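PDB 3E3V: regulatory protein RecX from Lactobacillus salivarius, which probably modulates the activity of the recombinase RecA and is seen here as a fragment built of tandem three-helix domains. Local coordinates for residues E72-T77 and K90-K95; N128-D133 and Q139-Q144. All blocks are in the same frame, centred on the assembly; numbering follows the deposited sequence.

Overall arrangement
The chain is an elongated, all-helical monomer whose three-helix domains of the RecX family follow one another in sequence. Contact 1 joins helices 67-81 and 86-94 in the second of these domains, and its centre is about 1 Å from that of the chain. Contact 2 joins the turn that follows helix 112-129 to helix 135-148 in the third domain. Along the chain, both segments of contact 1 precede those of contact 2. The centres of the two contacts are about 28 Å apart and their nearest atoms about 13 Å, so they do not touch. Contact 1 packs two helices together, partly buried. Contact 2 holds a turn against a helix at the surface. Each lies within its own domain.

Contact 1 (E72-T77 and K90-K95); sequences ESYVRT and KLNLSK
Helices 67-81 and 86-94 pack together in the second three-helix domain of RecX, of the helix-turn-helix clan. Tyr74 and Val75 on the one meet Asn92 and Leu93 on the other. The short segments run roughly antiparallel, at 143°, with axes 10.8 Å apart at closest approach. That spacing is bridged mainly by the Tyr74 side chain. Its CG stands anti to the backbone N (chi1 -178°), which carries the ring across to helix 86-94. Leu93 slides past the ring in the opposite direction and meets it obliquely. Leu93 CD2 lies 3.4 Å from Tyr74 CD2, and Leu93 CG also packs against that ring carbon. The other methyl of Leu93, CD1, reaches Val75 CG2 at 4.2 Å. The two methyls of Leu93 thus touch two consecutive residues of helix 67-81. Val75 and Leu93 are buried. Ala71 of helix 67-81, Ala103 of helix 100-107 and Ile98 also pack on Leu93, so the third helix of the domain joins the same apolar cluster. Ile89 touches both Tyr74 and Val75. Asn92 sits at the phenol end of the ring. Asn92 CB is 3.7 Å from both Tyr74 CE2 and Tyr74 CZ, and Met78 of helix 67-81 touches the same asparagine. The Asn92 amide plane stands nearly perpendicular to the ring. At the hydroxyl, Asn92 ND2 donates to Tyr74 OH at 2.8 Å, but the bond is weak because its N-H...O angle is only 120°.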
loop_
_atom_site.group_PDB
_atom_site.type_symbol
_atom_site.label_atom_id
_atom_site.label_comp_id
_atom_site.label_asym_id
_atom_site.label_seq_id
_atom_site.Cartn_x
_atom_site.Cartn_y
_atom_site.Cartn_z
ATOM N N GLU A 72 4.830 -1.185 -5.949
ATOM C CA GLU A 72 4.137 -0.570 -7.069
ATOM C C GLU A 72 2.788 -1.215 -7.382
ATOM O O GLU A 72 1.811 -0.519 -7.656
ATOM C CB GLU A 72 5.031 -0.567 -8.313
ATOM C CG GLU A 72 5.839 0.712 -8.444
ATOM C CD GLU A 72 6.815 0.683 -9.606
ATOM O OE1 GLU A 72 6.443 0.173 -10.684
ATOM O OE2 GLU A 72 7.948 1.185 -9.439
ATOM N N SER A 73 2.728 -2.539 -7.343
ATOM C CA SER A 73 1.476 -3.219 -7.630
ATOM C C SER A 73 0.480 -2.979 -6.489
ATOM O O SER A 73 -0.726 -2.842 -6.722
ATOM C CB SER A 73 1.724 -4.711 -7.821
ATOM O OG SER A 73 2.310 -5.257 -6.658
ATOM N N TYR A 74 0.979 -2.915 -5.257
ATOM C CA TYR A 74 0.090 -2.656 -4.131
ATOM C C TYR A 74 -0.555 -1.291 -4.343
ATOM O O TYR A 74 -1.770 -1.155 -4.240
ATOM C CB TYR A 74 0.852 -2.661 -2.805
ATOM C CG TYR A 74 -0.068 -2.431 -1.610
ATOM C CD1 TYR A 74 -1.033 -3.380 -1.257
ATOM C CD2 TYR A 74 -0.011 -1.248 -0.876
ATOM C CE1 TYR A 74 -1.926 -3.151 -0.206
ATOM C CE2 TYR A 74 -0.899 -1.008 0.181
ATOM C CZ TYR A 74 -1.852 -1.962 0.505
ATOM O OH TYR A 74 -2.750 -1.724 1.514
ATOM N N VAL A 75 0.267 -0.288 -4.655
ATOM C CA VAL A 75 -0.213 1.075 -4.896
ATOM C C VAL A 75 -1.241 1.121 -6.026
ATOM O O VAL A 75 -2.281 1.770 -5.914
ATOM C CB VAL A 75 0.975 2.032 -5.237
ATOM C CG1 VAL A 75 0.466 3.335 -5.878
ATOM C CG2 VAL A 75 1.749 2.351 -3.969
ATOM N N ARG A 76 -0.966 0.419 -7.115
ATOM C CA ARG A 76 -1.907 0.396 -8.234
ATOM C C ARG A 76 -3.213 -0.268 -7.780
ATOM O O ARG A 76 -4.308 0.200 -8.088
ATOM C CB ARG A 76 -1.294 -0.372 -9.416
ATOM C CG ARG A 76 -0.102 0.345 -10.064
ATOM C CD ARG A 76 0.176 -0.178 -11.479
ATOM N NE ARG A 76 1.178 0.620 -12.189
ATOM C CZ ARG A 76 2.489 0.400 -12.136
ATOM N NH1 ARG A 76 2.964 -0.605 -11.407
ATOM N NH2 ARG A 76 3.329 1.188 -12.801
ATOM N N THR A 77 -3.095 -1.366 -7.048
ATOM C CA THR A 77 -4.273 -2.050 -6.546
ATOM C C THR A 77 -5.140 -1.125 -5.684
ATOM O O THR A 77 -6.334 -0.984 -5.945
ATOM C CB THR A 77 -3.866 -3.297 -5.746
ATOM O OG1 THR A 77 -3.290 -4.254 -6.652
ATOM C CG2 THR A 77 -5.084 -3.927 -5.047
ATOM N N LYS A 90 0.697 3.990 2.490
ATOM C CA LYS A 90 2.067 3.926 2.970
ATOM C C LYS A 90 2.226 3.131 4.261
ATOM O O LYS A 90 3.145 2.324 4.380
ATOM C CB LYS A 90 2.640 5.341 3.163
ATOM C CG LYS A 90 4.143 5.343 3.510
ATOM C CD LYS A 90 4.664 6.739 3.898
ATOM C CE LYS A 90 6.145 6.693 4.270
ATOM N NZ LYS A 90 6.429 5.681 5.349
ATOM N N LEU A 91 1.351 3.359 5.235
ATOM C CA LEU A 91 1.454 2.618 6.478
ATOM C C LEU A 91 1.118 1.151 6.234
ATOM O O LEU A 91 1.605 0.282 6.948
ATOM C CB LEU A 91 0.554 3.224 7.567
ATOM C CG LEU A 91 -0.966 3.071 7.585
ATOM C CD1 LEU A 91 -1.369 1.682 8.088
ATOM C CD2 LEU A 91 -1.542 4.137 8.519
ATOM N N ASN A 92 0.295 0.859 5.228
ATOM C CA ASN A 92 -0.015 -0.542 4.934
ATOM C C ASN A 92 1.271 -1.176 4.407
ATOM O O ASN A 92 1.638 -2.296 4.787
ATOM C CB ASN A 92 -1.142 -0.670 3.899
ATOM C CG ASN A 92 -2.501 -0.310 4.472
ATOM O OD1 ASN A 92 -2.709 -0.377 5.673
ATOM N ND2 ASN A 92 -3.429 0.065 3.611
ATOM N N LEU A 93 1.954 -0.446 3.533
ATOM C CA LEU A 93 3.227 -0.902 2.978
ATOM C C LEU A 93 4.253 -1.101 4.101
ATOM O O LEU A 93 4.988 -2.093 4.106
ATOM C CB LEU A 93 3.754 0.119 1.961
ATOM C CG LEU A 93 2.977 0.132 0.636
ATOM C CD1 LEU A 93 3.303 1.376 -0.180
ATOM C CD2 LEU A 93 3.329 -1.128 -0.132
ATOM N N SER A 94 4.316 -0.158 5.042
ATOM C CA SER A 94 5.255 -0.271 6.167
ATOM C C SER A 94 4.951 -1.498 7.017
ATOM O O SER A 94 5.862 -2.137 7.544
ATOM C CB SER A 94 5.197 0.964 7.079
ATOM O OG SER A 94 5.649 2.121 6.425
ATOM N N LYS A 95 3.668 -1.809 7.167
ATOM C CA LYS A 95 3.253 -2.959 7.960
ATOM C C LYS A 95 3.595 -4.282 7.282
ATOM O O LYS A 95 3.480 -5.347 7.886
ATOM C CB LYS A 95 1.753 -2.886 8.239
ATOM C CG LYS A 95 1.381 -1.898 9.336
ATOM C CD LYS A 95 -0.118 -1.593 9.337
ATOM C CE LYS A 95 -0.965 -2.850 9.455
ATOM N NZ LYS A 95 -0.719 -3.586 10.726
#

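Contact 2 (N128-D133 and Q139-Q144); sequences NRYSHD and QNKIKQ
Segment 128-133 leaves helix 112-129 at Tyr130, the first residue to depart from helical backbone angles, and enters a type I beta turn from Tyr130 to Asp133. The turn is closed by Asp133 N to Tyr130 O at 2.8 Å. Segment 139-144 is helical throughout, and Lys141 CA lies 8.3 Å from Tyr130 CA, the nearest such pair. Both ends of the turn send side chains to Lys141, within the third three-helix domain. The lysine lies over one face of the Tyr130 ring. Lys141 CD sits 3.4 Å from the centroid of the Tyr130 ring and only 5° off the normal, a well-centred CH-pi contact, while Lys141 CB is 3.6 Å from Tyr130 CE2. Farther out the chain bends at its last torsion (chi4 57°), where the ammonium group lies near Asp133. Lys141 CE is 3.5 Å from Asp133 OD2, and Lys141 NZ makes a long salt bridge to the same oxygen at 3.7 Å. Replacing Tyr130 with an alanine would probably leave the methylenes of Lys141 without their aromatic floor and the lysine chain freer to turn. The cation-pi term is at most weak, since Lys141 NZ is 5.6 Å from the centroid of the Tyr130 ring. At this surface contact the aliphatic part of Lys141 therefore does most of the packing, and its charge is only loosely paired with the carboxylate.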
loop_
_atom_site.group_PDB
_atom_site.type_symbol
_atom_site.label_atom_id
_atom_site.label_comp_id
_atom_site.label_asym_id
_atom_site.label_seq_id
_atom_site.Cartn_x
_atom_site.Cartn_y
_atom_site.Cartn_z
ATOM N N ASN A 128 -24.161 14.107 -0.282
ATOM C CA ASN A 128 -25.550 13.660 -0.331
ATOM C C ASN A 128 -25.960 13.090 1.023
ATOM O O ASN A 128 -27.091 13.275 1.472
ATOM C CB ASN A 128 -25.716 12.586 -1.409
ATOM C CG ASN A 128 -25.433 13.117 -2.799
ATOM O OD1 ASN A 128 -25.089 12.365 -3.707
ATOM N ND2 ASN A 128 -25.589 14.423 -2.974
ATOM N N ARG A 129 -25.033 12.392 1.670
ATOM C CA ARG A 129 -25.320 11.803 2.966
ATOM C C ARG A 129 -25.579 12.871 4.018
ATOM O O ARG A 129 -26.450 12.719 4.871
ATOM C CB ARG A 129 -24.162 10.920 3.428
ATOM C CG ARG A 129 -24.421 10.244 4.778
ATOM C CD ARG A 129 -23.252 9.377 5.217
ATOM N NE ARG A 129 -22.914 8.360 4.228
ATOM C CZ ARG A 129 -21.918 7.491 4.365
ATOM N NH1 ARG A 129 -21.159 7.513 5.452
ATOM N NH2 ARG A 129 -21.672 6.605 3.408
ATOM N N TYR A 130 -24.820 13.954 3.962
ATOM C CA TYR A 130 -24.989 15.029 4.931
ATOM C C TYR A 130 -25.741 16.214 4.331
ATOM O O TYR A 130 -25.593 17.346 4.797
ATOM C CB TYR A 130 -23.617 15.482 5.436
ATOM C CG TYR A 130 -22.766 14.347 5.958
ATOM C CD1 TYR A 130 -23.269 13.451 6.901
ATOM C CD2 TYR A 130 -21.457 14.168 5.508
ATOM C CE1 TYR A 130 -22.488 12.402 7.383
ATOM C CE2 TYR A 130 -20.673 13.129 5.983
ATOM C CZ TYR A 130 -21.193 12.250 6.917
ATOM O OH TYR A 130 -20.412 11.211 7.372
ATOM N N SER A 131 -26.557 15.941 3.313
ATOM C CA SER A 131 -27.319 16.984 2.619
ATOM C C SER A 131 -28.125 17.920 3.522
ATOM O O SER A 131 -28.419 19.053 3.134
ATOM C CB SER A 131 -28.258 16.355 1.588
ATOM O OG SER A 131 -29.311 15.648 2.215
ATOM N N HIS A 132 -28.488 17.457 4.717
ATOM C CA HIS A 132 -29.252 18.282 5.642
ATOM C C HIS A 132 -28.388 19.215 6.473
ATOM O O HIS A 132 -28.900 20.155 7.073
ATOM C CB HIS A 132 -30.097 17.410 6.571
ATOM C CG HIS A 132 -31.309 16.835 5.915
ATOM N ND1 HIS A 132 -31.286 16.305 4.643
ATOM C CD2 HIS A 132 -32.577 16.681 6.367
ATOM C CE1 HIS A 132 -32.488 15.845 4.341
ATOM N NE2 HIS A 132 -33.288 16.061 5.370
ATOM N N ASP A 133 -27.083 18.962 6.520
ATOM C CA ASP A 133 -26.193 19.826 7.290
ATOM C C ASP A 133 -25.963 21.150 6.578
ATOM O O ASP A 133 -26.277 21.299 5.394
ATOM C CB ASP A 133 -24.825 19.173 7.502
ATOM C CG ASP A 133 -24.897 17.914 8.322
ATOM O OD1 ASP A 133 -25.601 17.911 9.355
ATOM O OD2 ASP A 133 -24.237 16.928 7.934
ATOM N N GLN A 139 -18.853 20.237 4.851
ATOM C CA GLN A 139 -17.455 20.178 4.428
ATOM C C GLN A 139 -16.517 19.678 5.520
ATOM O O GLN A 139 -15.530 18.991 5.233
ATOM C CB GLN A 139 -16.981 21.546 3.936
ATOM C CG GLN A 139 -17.754 22.046 2.729
ATOM C CD GLN A 139 -16.962 23.040 1.907
ATOM O OE1 GLN A 139 -16.268 23.909 2.448
ATOM N NE2 GLN A 139 -17.068 22.926 0.590
ATOM N N ASN A 140 -16.814 20.021 6.769
ATOM C CA ASN A 140 -15.993 19.569 7.890
ATOM C C ASN A 140 -16.007 18.042 7.946
ATOM O O ASN A 140 -14.958 17.409 8.084
ATOM C CB ASN A 140 -16.519 20.120 9.219
ATOM C CG ASN A 140 -16.293 21.610 9.367
ATOM O OD1 ASN A 140 -15.197 22.110 9.111
ATOM N ND2 ASN A 140 -17.325 22.328 9.794
ATOM N N LYS A 141 -17.198 17.455 7.846
ATOM C CA LYS A 141 -17.325 16.002 7.881
ATOM C C LYS A 141 -16.592 15.375 6.697
ATOM O O LYS A 141 -15.933 14.357 6.845
ATOM C CB LYS A 141 -18.799 15.580 7.842
ATOM C CG LYS A 141 -19.598 15.866 9.109
ATOM C CD LYS A 141 -21.056 15.444 8.910
ATOM C CE LYS A 141 -21.896 15.572 10.177
ATOM N NZ LYS A 141 -21.852 16.959 10.700
ATOM N N ILE A 142 -16.709 15.981 5.523
ATOM C CA ILE A 142 -16.044 15.441 4.339
ATOM C C ILE A 142 -14.516 15.522 4.467
ATOM O O ILE A 142 -13.817 14.547 4.191
ATOM C CB ILE A 142 -16.537 16.159 3.043
ATOM C CG1 ILE A 142 -18.024 15.831 2.806
ATOM C CG2 ILE A 142 -15.740 15.689 1.842
ATOM C CD1 ILE A 142 -18.688 16.666 1.713
ATOM N N LYS A 143 -14.005 16.674 4.900
ATOM C CA LYS A 143 -12.564 16.843 5.081
ATOM C C LYS A 143 -12.033 15.810 6.072
ATOM O O LYS A 143 -10.971 15.221 5.878
ATOM C CB LYS A 143 -12.257 18.241 5.623
ATOM C CG LYS A 143 -12.407 19.352 4.603
ATOM C CD LYS A 143 -12.785 20.666 5.277
ATOM C CE LYS A 143 -12.761 21.822 4.294
ATOM N NZ LYS A 143 -11.372 22.069 3.812
ATOM N N GLN A 144 -12.792 15.613 7.139
ATOM C CA GLN A 144 -12.453 14.685 8.206
ATOM C C GLN A 144 -12.363 13.258 7.669
ATOM O O GLN A 144 -11.409 12.523 7.945
ATOM C CB GLN A 144 -13.527 14.783 9.292
ATOM C CG GLN A 144 -13.240 14.034 10.577
ATOM C CD GLN A 144 -14.358 14.212 11.594
ATOM O OE1 GLN A 144 -14.729 15.345 11.931
ATOM N NE2 GLN A 144 -14.912 13.097 12.080
#